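PDB 6S1Y: angiotensin-converting enzyme from Anopheles gambiae, which is a zinc metallopeptidase of the angiotensin-converting enzyme family that probably removes dipeptides from the C-terminal ends of peptide substrates. Local coordinates for residues Lys304-Phe309 and Ala335-Arg340; Gln205-Val210 and Arg565-Asp570; Pro10-Ile15 and Leu78-Leu83; Ile280-Thr285 and Leu406-Glu411. One frame throughout, in Å; residues are numbered along the deposited sequence.

Contact 1: Lys304-Phe309 and Ala335-Arg340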
# COMPACT_ATOMS: atom_id res chain seq x y z
N LYS A 304 -15.00 -12.66 13.21
CA LYS A 304 -14.75 -11.69 14.26
C LYS A 304 -13.30 -11.79 14.72
O LYS A 304 -12.69 -12.85 14.70
CB LYS A 304 -15.68 -11.95 15.45
CG LYS A 304 -15.61 -10.93 16.57
CD LYS A 304 -15.92 -11.56 17.93
CE LYS A 304 -16.99 -10.78 18.70
NZ LYS A 304 -16.78 -9.30 18.68
N LEU A 305 -12.74 -10.66 15.16
CA LEU A 305 -11.34 -10.66 15.57
C LEU A 305 -11.17 -11.52 16.82
O LEU A 305 -11.90 -11.34 17.78
CB LEU A 305 -10.85 -9.23 15.85
CG LEU A 305 -10.70 -8.30 14.64
CD1 LEU A 305 -10.39 -6.88 15.08
CD2 LEU A 305 -9.61 -8.80 13.71
N PRO A 306 -10.20 -12.44 16.84
CA PRO A 306 -9.95 -13.22 18.06
C PRO A 306 -9.38 -12.36 19.17
O PRO A 306 -8.83 -11.27 18.95
CB PRO A 306 -8.93 -14.27 17.61
CG PRO A 306 -8.18 -13.58 16.44
CD PRO A 306 -9.23 -12.74 15.76
N GLN A 307 -9.48 -12.89 20.39
CA GLN A 307 -8.99 -12.16 21.56
C GLN A 307 -7.48 -11.98 21.51
O GLN A 307 -6.96 -10.97 21.99
CB GLN A 307 -9.42 -12.89 22.85
CG GLN A 307 -9.02 -12.18 24.13
CD GLN A 307 -9.76 -10.88 24.32
OE1 GLN A 307 -10.94 -10.77 23.96
NE2 GLN A 307 -9.07 -9.88 24.87
N THR A 308 -6.75 -12.96 20.98
CA THR A 308 -5.31 -12.79 20.79
C THR A 308 -5.00 -11.47 20.08
O THR A 308 -4.05 -10.76 20.44
CB THR A 308 -4.75 -13.98 20.01
OG1 THR A 308 -4.95 -15.19 20.76
CG2 THR A 308 -3.26 -13.82 19.77
N PHE A 309 -5.81 -11.11 19.08
CA PHE A 309 -5.58 -9.86 18.38
C PHE A 309 -5.60 -8.67 19.33
O PHE A 309 -4.73 -7.78 19.24
CB PHE A 309 -6.64 -9.65 17.29
CG PHE A 309 -6.59 -8.28 16.70
CD1 PHE A 309 -7.28 -7.23 17.30
CD2 PHE A 309 -5.83 -8.03 15.57
CE1 PHE A 309 -7.21 -5.95 16.77
CE2 PHE A 309 -5.76 -6.75 15.03
CZ PHE A 309 -6.45 -5.71 15.63
N ALA A 335 0.02 -19.51 13.11
CA ALA A 335 -0.49 -20.44 14.10
C ALA A 335 -2.00 -20.48 13.90
O ALA A 335 -2.47 -20.58 12.76
CB ALA A 335 -0.12 -20.02 15.52
N ILE A 336 -2.78 -20.37 14.96
CA ILE A 336 -4.23 -20.23 14.84
C ILE A 336 -4.66 -19.01 15.64
O ILE A 336 -4.38 -18.92 16.85
CB ILE A 336 -5.00 -21.48 15.31
CG1 ILE A 336 -4.70 -22.68 14.41
CG2 ILE A 336 -6.48 -21.22 15.28
CD1 ILE A 336 -5.10 -22.47 12.94
N ASP A 337 -5.31 -18.06 14.97
CA ASP A 337 -5.86 -16.86 15.59
C ASP A 337 -4.81 -15.95 16.18
O ASP A 337 -5.15 -14.99 16.87
CB ASP A 337 -6.90 -17.22 16.67
CG ASP A 337 -8.16 -17.83 16.07
OD1 ASP A 337 -8.18 -18.00 14.83
OD2 ASP A 337 -9.12 -18.12 16.82
N ASP A 338 -3.52 -16.19 15.93
CA ASP A 338 -2.51 -15.23 16.38
C ASP A 338 -2.25 -14.29 15.21
O ASP A 338 -1.46 -14.60 14.29
CB ASP A 338 -1.25 -15.90 16.89
CG ASP A 338 -0.26 -14.90 17.49
OD1 ASP A 338 -0.59 -13.68 17.55
OD2 ASP A 338 0.85 -15.33 17.90
N VAL A 339 -2.94 -13.15 15.23
CA VAL A 339 -2.89 -12.14 14.18
C VAL A 339 -2.86 -10.79 14.87
O VAL A 339 -3.55 -10.58 15.88
CB VAL A 339 -4.10 -12.27 13.22
CG1 VAL A 339 -4.01 -13.57 12.42
CG2 VAL A 339 -5.42 -12.19 13.97
N ARG A 340 -2.04 -9.87 14.35
CA ARG A 340 -1.81 -8.63 15.07
C ARG A 340 -1.59 -7.46 14.13
O ARG A 340 -1.02 -7.60 13.04
CB ARG A 340 -0.59 -8.74 16.00
CG ARG A 340 -0.51 -10.02 16.78
CD ARG A 340 0.69 -10.03 17.72
NE ARG A 340 1.10 -11.40 18.03
CZ ARG A 340 2.17 -11.72 18.75
NH1 ARG A 340 2.93 -10.76 19.25
NH2 ARG A 340 2.47 -12.99 18.96

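Contact 2: Gln205-Val210 and Arg565-Asp570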
# COMPACT_ATOMS: atom_id res chain seq x y z
N GLN A 205 3.06 -5.30 -19.27
CA GLN A 205 2.35 -4.53 -20.29
C GLN A 205 0.96 -4.15 -19.80
O GLN A 205 0.49 -3.04 -20.07
CB GLN A 205 2.26 -5.34 -21.58
CG GLN A 205 1.69 -4.54 -22.75
CD GLN A 205 2.57 -3.36 -23.12
OE1 GLN A 205 3.74 -3.53 -23.50
NE2 GLN A 205 2.01 -2.15 -23.00
N GLN A 206 0.29 -5.04 -19.09
CA GLN A 206 -1.04 -4.72 -18.59
C GLN A 206 -1.01 -3.49 -17.70
O GLN A 206 -1.96 -2.69 -17.71
CB GLN A 206 -1.61 -5.91 -17.84
CG GLN A 206 -1.76 -7.15 -18.71
CD GLN A 206 -2.46 -8.28 -17.97
OE1 GLN A 206 -3.39 -8.04 -17.19
NE2 GLN A 206 -1.99 -9.50 -18.19
N VAL A 207 0.07 -3.33 -16.94
CA VAL A 207 0.17 -2.20 -16.02
C VAL A 207 0.39 -0.90 -16.78
O VAL A 207 -0.22 0.13 -16.48
CB VAL A 207 1.29 -2.47 -15.00
CG1 VAL A 207 1.66 -1.19 -14.30
CG2 VAL A 207 0.85 -3.53 -14.00
N ASP A 208 1.28 -0.93 -17.78
CA ASP A 208 1.42 0.20 -18.70
C ASP A 208 0.08 0.54 -19.35
O ASP A 208 -0.27 1.71 -19.51
CB ASP A 208 2.46 -0.12 -19.78
CG ASP A 208 3.87 -0.30 -19.23
OD1 ASP A 208 4.15 0.00 -18.04
OD2 ASP A 208 4.73 -0.75 -20.02
N ASP A 209 -0.69 -0.47 -19.75
CA ASP A 209 -1.97 -0.17 -20.39
C ASP A 209 -2.94 0.51 -19.43
O ASP A 209 -3.71 1.38 -19.83
CB ASP A 209 -2.61 -1.43 -20.95
CG ASP A 209 -1.82 -2.02 -22.10
OD1 ASP A 209 -0.89 -1.35 -22.61
OD2 ASP A 209 -2.14 -3.17 -22.47
N VAL A 210 -2.94 0.11 -18.15
CA VAL A 210 -3.84 0.77 -17.21
C VAL A 210 -3.41 2.22 -16.99
O VAL A 210 -4.24 3.13 -16.93
CB VAL A 210 -3.91 -0.01 -15.88
CG1 VAL A 210 -4.65 0.79 -14.85
CG2 VAL A 210 -4.59 -1.38 -16.12
N ARG A 565 -11.92 -12.96 -15.08
CA ARG A 565 -10.64 -13.59 -14.82
C ARG A 565 -9.46 -12.67 -15.12
O ARG A 565 -8.32 -13.14 -15.14
CB ARG A 565 -10.53 -14.88 -15.63
CG ARG A 565 -11.71 -15.83 -15.38
CD ARG A 565 -11.66 -17.06 -16.28
NE ARG A 565 -10.31 -17.58 -16.43
CZ ARG A 565 -9.72 -18.39 -15.55
NH1 ARG A 565 -10.35 -18.77 -14.44
NH2 ARG A 565 -8.49 -18.81 -15.77
N LYS A 566 -9.70 -11.38 -15.33
CA LYS A 566 -8.60 -10.47 -15.62
C LYS A 566 -8.75 -9.16 -14.86
O LYS A 566 -9.85 -8.71 -14.55
CB LYS A 566 -8.48 -10.23 -17.14
CG LYS A 566 -7.85 -11.42 -17.86
CD LYS A 566 -7.70 -11.21 -19.37
CE LYS A 566 -6.64 -12.14 -19.97
NZ LYS A 566 -5.22 -11.76 -19.59
N MET A 567 -7.60 -8.59 -14.52
CA MET A 567 -7.55 -7.20 -14.06
C MET A 567 -7.98 -6.28 -15.19
O MET A 567 -7.54 -6.42 -16.34
CB MET A 567 -6.13 -6.87 -13.60
CG MET A 567 -5.84 -5.41 -13.35
SD MET A 567 -4.16 -5.18 -12.70
CE MET A 567 -3.20 -5.03 -14.22
N SER A 568 -8.87 -5.35 -14.87
CA SER A 568 -9.40 -4.43 -15.86
C SER A 568 -9.67 -3.10 -15.20
O SER A 568 -10.19 -3.05 -14.08
CB SER A 568 -10.68 -4.94 -16.51
OG SER A 568 -11.23 -3.94 -17.35
N ALA A 569 -9.30 -2.02 -15.89
CA ALA A 569 -9.58 -0.66 -15.43
C ALA A 569 -11.00 -0.20 -15.71
O ALA A 569 -11.32 0.95 -15.40
CB ALA A 569 -8.62 0.33 -16.09
N ASP A 570 -11.85 -1.07 -16.27
CA ASP A 570 -13.23 -0.70 -16.57
C ASP A 570 -13.93 -0.17 -15.33
O ASP A 570 -14.53 0.91 -15.35
CB ASP A 570 -13.97 -1.93 -17.15
CG ASP A 570 -15.46 -1.69 -17.40
OD1 ASP A 570 -15.91 -0.52 -17.38
OD2 ASP A 570 -16.17 -2.69 -17.65
O HOH W 1 -5.20 -6.16 -17.40

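Contact 3: Pro10-Ile15 and Leu78-Leu83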
# COMPACT_ATOMS: atom_id res chain seq x y z
N PRO A 10 7.18 -43.89 -5.47
CA PRO A 10 6.09 -43.66 -4.52
C PRO A 10 4.85 -43.02 -5.16
O PRO A 10 4.97 -42.18 -6.05
CB PRO A 10 6.71 -42.71 -3.48
CG PRO A 10 8.06 -42.25 -4.08
CD PRO A 10 8.12 -42.75 -5.49
N SER A 11 3.68 -43.42 -4.69
CA SER A 11 2.43 -42.87 -5.20
C SER A 11 2.20 -41.47 -4.65
O SER A 11 2.77 -41.07 -3.63
CB SER A 11 1.26 -43.78 -4.82
OG SER A 11 0.02 -43.13 -5.01
N GLU A 12 1.34 -40.71 -5.34
CA GLU A 12 1.10 -39.33 -4.95
C GLU A 12 0.52 -39.24 -3.54
O GLU A 12 0.81 -38.28 -2.82
CB GLU A 12 0.19 -38.63 -5.96
CG GLU A 12 -1.30 -38.91 -5.83
CD GLU A 12 -2.12 -38.16 -6.87
OE1 GLU A 12 -1.57 -37.87 -7.96
OE2 GLU A 12 -3.30 -37.86 -6.61
N THR A 13 -0.28 -40.22 -3.13
CA THR A 13 -0.78 -40.23 -1.76
C THR A 13 0.35 -40.40 -0.75
O THR A 13 0.19 -40.03 0.42
CB THR A 13 -1.83 -41.33 -1.59
OG1 THR A 13 -2.59 -41.48 -2.79
CG2 THR A 13 -2.79 -40.99 -0.45
N GLU A 14 1.50 -40.92 -1.19
CA GLU A 14 2.67 -41.09 -0.34
C GLU A 14 3.57 -39.86 -0.35
O GLU A 14 4.05 -39.43 0.70
CB GLU A 14 3.45 -42.33 -0.78
CG GLU A 14 4.59 -42.73 0.13
CD GLU A 14 5.20 -44.07 -0.26
OE1 GLU A 14 5.64 -44.81 0.65
OE2 GLU A 14 5.24 -44.39 -1.47
N ILE A 15 3.81 -39.27 -1.53
CA ILE A 15 4.52 -38.00 -1.60
C ILE A 15 3.78 -36.96 -0.77
O ILE A 15 4.40 -36.11 -0.10
CB ILE A 15 4.65 -37.54 -3.06
CG1 ILE A 15 5.42 -38.57 -3.90
CG2 ILE A 15 5.37 -36.19 -3.14
CD1 ILE A 15 5.00 -38.61 -5.36
N LEU A 78 3.39 -36.54 -11.72
CA LEU A 78 2.35 -36.26 -10.75
C LEU A 78 1.11 -35.72 -11.46
O LEU A 78 1.19 -35.15 -12.55
CB LEU A 78 2.83 -35.26 -9.70
CG LEU A 78 4.14 -35.62 -8.99
CD1 LEU A 78 4.49 -34.57 -7.95
CD2 LEU A 78 4.06 -37.00 -8.35
N THR A 79 -0.04 -35.91 -10.82
CA THR A 79 -1.33 -35.61 -11.44
C THR A 79 -2.16 -34.62 -10.65
O THR A 79 -2.68 -33.66 -11.23
CB THR A 79 -2.11 -36.92 -11.66
OG1 THR A 79 -1.98 -37.75 -10.50
CG2 THR A 79 -1.58 -37.66 -12.88
N ASN A 80 -2.32 -34.82 -9.33
CA ASN A 80 -3.00 -33.84 -8.49
C ASN A 80 -2.33 -32.48 -8.72
O ASN A 80 -1.16 -32.30 -8.36
CB ASN A 80 -2.94 -34.24 -7.01
CG ASN A 80 -4.11 -33.67 -6.20
OD1 ASN A 80 -4.53 -32.54 -6.41
ND2 ASN A 80 -4.64 -34.47 -5.27
N ALA A 81 -3.04 -31.55 -9.36
CA ALA A 81 -2.46 -30.23 -9.63
C ALA A 81 -2.18 -29.49 -8.34
O ALA A 81 -1.14 -28.83 -8.21
CB ALA A 81 -3.40 -29.42 -10.52
N THR A 82 -3.09 -29.58 -7.36
CA THR A 82 -2.86 -28.99 -6.05
C THR A 82 -1.52 -29.44 -5.47
O THR A 82 -0.84 -28.65 -4.79
CB THR A 82 -4.00 -29.38 -5.10
OG1 THR A 82 -5.26 -29.10 -5.73
CG2 THR A 82 -3.91 -28.60 -3.79
N LEU A 83 -1.12 -30.68 -5.74
CA LEU A 83 0.12 -31.20 -5.17
C LEU A 83 1.34 -30.63 -5.87
O LEU A 83 2.31 -30.24 -5.21
CB LEU A 83 0.15 -32.73 -5.26
CG LEU A 83 1.21 -33.35 -4.35
CD1 LEU A 83 0.69 -33.39 -2.92
CD2 LEU A 83 1.62 -34.74 -4.81

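Contact 4: Ile280-Thr285 and Leu406-Glu411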
# COMPACT_ATOMS: atom_id res chain seq x y z
N ILE A 280 -13.66 13.23 16.62
CA ILE A 280 -13.11 13.82 17.84
C ILE A 280 -14.23 14.18 18.80
O ILE A 280 -14.20 13.84 19.99
CB ILE A 280 -12.25 15.04 17.49
CG1 ILE A 280 -10.96 14.58 16.82
CG2 ILE A 280 -11.98 15.89 18.72
CD1 ILE A 280 -10.21 15.70 16.12
N ARG A 281 -15.25 14.88 18.29
CA ARG A 281 -16.34 15.39 19.11
C ARG A 281 -17.14 14.26 19.75
O ARG A 281 -17.70 14.44 20.84
CB ARG A 281 -17.23 16.27 18.24
CG ARG A 281 -18.29 17.04 18.97
CD ARG A 281 -19.28 17.68 17.99
NE ARG A 281 -20.15 16.67 17.38
CZ ARG A 281 -21.17 16.08 18.00
NH1 ARG A 281 -21.46 16.40 19.26
NH2 ARG A 281 -21.90 15.18 17.37
N GLN A 282 -17.23 13.11 19.10
CA GLN A 282 -17.89 11.95 19.66
C GLN A 282 -16.95 11.10 20.53
O GLN A 282 -17.28 9.94 20.85
CB GLN A 282 -18.52 11.11 18.54
CG GLN A 282 -19.86 11.67 18.05
CD GLN A 282 -20.40 11.00 16.80
OE1 GLN A 282 -20.44 9.77 16.69
NE2 GLN A 282 -20.83 11.82 15.83
N GLY A 283 -15.81 11.65 20.93
CA GLY A 283 -14.88 10.92 21.79
C GLY A 283 -14.36 9.62 21.22
O GLY A 283 -14.17 8.65 21.97
N TYR A 284 -14.12 9.57 19.92
CA TYR A 284 -13.51 8.39 19.33
C TYR A 284 -12.10 8.18 19.85
O TYR A 284 -11.35 9.12 20.10
CB TYR A 284 -13.44 8.53 17.81
CG TYR A 284 -14.62 7.99 17.06
CD1 TYR A 284 -15.85 8.62 17.13
CD2 TYR A 284 -14.50 6.88 16.25
CE1 TYR A 284 -16.93 8.15 16.43
CE2 TYR A 284 -15.57 6.40 15.54
CZ TYR A 284 -16.78 7.03 15.64
OH TYR A 284 -17.86 6.55 14.93
N THR A 285 -11.74 6.92 19.97
CA THR A 285 -10.41 6.48 20.36
C THR A 285 -9.92 5.50 19.32
O THR A 285 -10.70 5.01 18.50
CB THR A 285 -10.43 5.77 21.73
OG1 THR A 285 -11.27 4.61 21.61
CG2 THR A 285 -10.95 6.70 22.83
N LEU A 406 -21.55 9.65 11.69
CA LEU A 406 -20.38 10.51 11.56
C LEU A 406 -20.62 11.69 10.64
O LEU A 406 -19.79 12.60 10.59
CB LEU A 406 -19.19 9.72 11.05
CG LEU A 406 -18.50 8.88 12.11
CD1 LEU A 406 -17.56 7.90 11.48
CD2 LEU A 406 -17.77 9.75 13.12
N LEU A 407 -21.73 11.68 9.91
CA LEU A 407 -22.07 12.75 8.97
C LEU A 407 -23.48 13.22 9.29
O LEU A 407 -24.42 12.42 9.25
CB LEU A 407 -21.95 12.26 7.53
CG LEU A 407 -21.95 13.29 6.40
CD1 LEU A 407 -20.82 14.28 6.53
CD2 LEU A 407 -21.89 12.53 5.08
N LYS A 408 -23.62 14.48 9.67
CA LYS A 408 -24.93 15.04 9.94
C LYS A 408 -25.72 15.16 8.64
O LYS A 408 -25.16 15.23 7.54
CB LYS A 408 -24.81 16.41 10.61
CG LYS A 408 -23.95 16.40 11.88
CD LYS A 408 -24.57 15.53 12.96
CE LYS A 408 -23.53 14.62 13.62
NZ LYS A 408 -24.16 13.52 14.43
N ASP A 409 -27.04 15.16 8.76
CA ASP A 409 -27.87 15.20 7.57
C ASP A 409 -27.71 16.55 6.87
O ASP A 409 -27.33 17.55 7.47
CB ASP A 409 -29.33 14.93 7.90
CG ASP A 409 -30.05 14.18 6.78
OD1 ASP A 409 -29.53 14.18 5.64
OD2 ASP A 409 -31.12 13.59 7.03
N TYR A 410 -28.01 16.55 5.58
CA TYR A 410 -27.82 17.73 4.76
C TYR A 410 -28.64 17.56 3.49
O TYR A 410 -28.96 16.44 3.08
CB TYR A 410 -26.33 17.92 4.41
CG TYR A 410 -25.82 16.73 3.64
CD1 TYR A 410 -25.29 15.62 4.30
CD2 TYR A 410 -25.93 16.68 2.26
CE1 TYR A 410 -24.85 14.51 3.60
CE2 TYR A 410 -25.49 15.57 1.54
CZ TYR A 410 -24.95 14.48 2.22
OH TYR A 410 -24.52 13.39 1.50
N GLU A 411 -28.95 18.69 2.86
CA GLU A 411 -29.61 18.65 1.56
C GLU A 411 -28.61 18.22 0.49
O GLU A 411 -27.55 18.85 0.32
CB GLU A 411 -30.18 20.02 1.23
CG GLU A 411 -31.07 20.03 -0.02
CD GLU A 411 -32.27 19.08 0.09
OE1 GLU A 411 -32.79 18.90 1.22
OE2 GLU A 411 -32.66 18.52 -0.96

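Contact 1: Lys304-Phe309 and Ala335-Arg340
Pro306 and Thr308, at the start of helix 307-312, lie against the turn at Asp337 and Asp338 that leads into strand 339-342, and the two backbones draw together until the CA atoms of Phe309 and Arg340 are 5.2 Å apart. The closest touches are made by carbon on backbone oxygen. The carbonyl of Asp337 points at the first helical turn, with its O 3.3 Å from Thr308 CB and close to Pro306 CG as well. Two residues on, Val339 O receives a CA-H...O contact from Phe309 CA at 3.3 Å. With CG anti to the backbone N (chi1 170°), the Phe309 ring stands obliquely to Val339 O, its CD2 3.4 Å away, and Leu305 CD1 covers one ring face. Pro306 also rests its CB on Asp337 CB, 3.7 Å away, and its CG reaches the Val339 methyl CG2. On Thr308, CG2 meets Asp338 OD1 at 3.5 Å. That carboxylate is held side-on by Arg340: NE bonds OD1 at 2.9 Å and NH2 bonds OD2, both oxygens using their syn lone pairs. The pairing fixes the rotation of the carboxylate that Thr308 touches. Asp337 turns its own OD1 to Gln369. The contact sets the start of helix 307-312 against the connection and second strand of the antiparallel pair 329-332 and 339-342, while helix 349-368, which carries the zinc-binding His357 and His361, is touched by Leu305, Pro306 and Val339.

Contact 2: Gln205-Val210 and Arg565-Asp570
Gln206 OE1 and Met567 O are joined by one water, which donates to both and lies 2.6 Å from each oxygen. This bridge ties the side chain of a helical residue to the backbone of the facing loop. The other end of the Gln206 amide is held within its own part of the chain, NE2 bonding Thr202 OG1, so the amide's two ends are engaged on different partners. Near that nitrogen, Lys566 brings in its ammonium group across the glutamine at about a right angle, but NZ stays 4.2 Å from Gln206 NE2 and the two donors merely neighbour one another. The contact lays helix 203-233 against the linker between helices 554-562 and 570-575, in the largely helical fold of this peptidase family. Met567 buries more surface than any other residue here. Its CG is anti to the backbone N (chi1 168°), and the chain then bends at the thioether, where chi3 of 88° places CE. That methyl meets Gln206 CB at 4.1 Å, and both Val207 CG2 and Val210 CG2 at 4.3 Å. Val210 spreads its two branches over different partners, CG1 lying 4.2 Å from Ala569 CB. Helix 495-514 covers this apolar patch through Phe498 and Val502, and Gln506 bonds the backbone of Lys566 and Ser568. At the far end of the linker, Ser568 OG accepts from Asp570 N at 3.1 Å, a capping bond where the next helix begins.

Contact 3: Pro10-Ile15 and Leu78-Leu83
Glu12 and Leu78 mark the closest approach of the two backbones, their CA atoms 6.7 Å apart, where the first turn of helix 12-42 faces the residues leading into helix 81-90. Glu12 crosses the gap with its whole side chain. Its CG lies between the backbone N and the carbonyl carbon (chi1 80°), and the chain runs extended from there to the carboxylate. Thr79 OG1 donates to Glu12 OE1 at 2.6 Å, arriving on the syn side and 23° out of the carboxylate plane. The same oxygen takes a weak bond from Asn80 N, long at 3.4 Å though nearly straight at 169°. OE1 is thus gripped by a hydroxyl and a backbone amide of adjacent residues, while OE2 lies 3.7 Å from Asn80 CB. Both helices begin here: Ser11 is the N-cap of helix 12-42, its OG accepting weakly from Thr13 N, and Asn80 occupies the N-cap position of helix 81-90. The negative charge of the Glu12 carboxylate is probably favoured by the nearby N-terminus of helix 81-90. Behind the polar pair the contact turns apolar. Ile15 CD1 presses on Leu78 CD2 at 3.5 Å, the two side chains passing at an oblique angle. Leu83 CD2 lies 4.1 Å from the carbonyl O of Glu12 and 4.4 Å from Ile15 CG2. Phe73 packs on Ile15 as well, and Leu78, in the loop before helix 81-90, also packs on Lys84 and Ile87 of that helix.

Contact 4: Ile280-Thr285 and Leu406-Glu411
Arg281 and Lys408 bring like charges together, Arg281 NH2 and Lys408 NZ standing 4.1 Å apart with the ammonium at the guanidinium edge, near its plane. The two chains reach toward each other tip to tip, and Gln282 joins from beside Arg281, its NE2 4.0 Å from the same NZ. What gathers three donors here is mainly Glu278, whose OE1 takes a salt bridge from Arg281 NH2, a hydrogen bond from Gln282 NE2 and a long, weak ion pair from Lys408, with Gly405 O as a second acceptor for Gln282 NE2 and, weakly, Lys408 NZ. The carboxylate would be expected to offset much of the repulsion. Lys408 arrives through bends at chi2 and chi3, which carry its ammonium towards Arg281 and Gln282. The apolar half of the contact is Tyr284 against Leu406, again tip to tip: Tyr284 OH lies 3.7 Å from Leu406 CD2, and Tyr284 CE1 is 3.8 Å from that methyl. Leu406 CG and CD1 also come close to the hydroxyl, which therefore has the end of the leucine clustered about it. Along the chain between Gln282 and Tyr284, helix 276-281 ends in a Schellman motif: Gly283, with positive phi, is its C' residue, its N bonding Ile280 O at 2.9 Å, while Tyr284 N reaches back to Met279 O. Helix 286-299 covers the tyrosine, and residues 406-411 run on from helix 398-403 towards helix 414-429.

The four contacts share no segment and none touches another; contacts 3 and 4 are farthest apart, their centres about 57 Å from each other. Contact 2 is the buried one, mostly methyl packing with a single water between helix and linker. The other three are only partly buried: contact 3 joins two helix starts through a carboxylate, contact 4 gathers cationic and amide groups at a helix end, and contact 1 sets carbon atoms on backbone oxygens beside a hairpin. In contact 1 the side chain of Phe309 lies about 12 Å from the bound gamma-glutamyl ligand. Along the chain, contact 3 closes first; contact 2 encloses contact 4, which encloses contact 1.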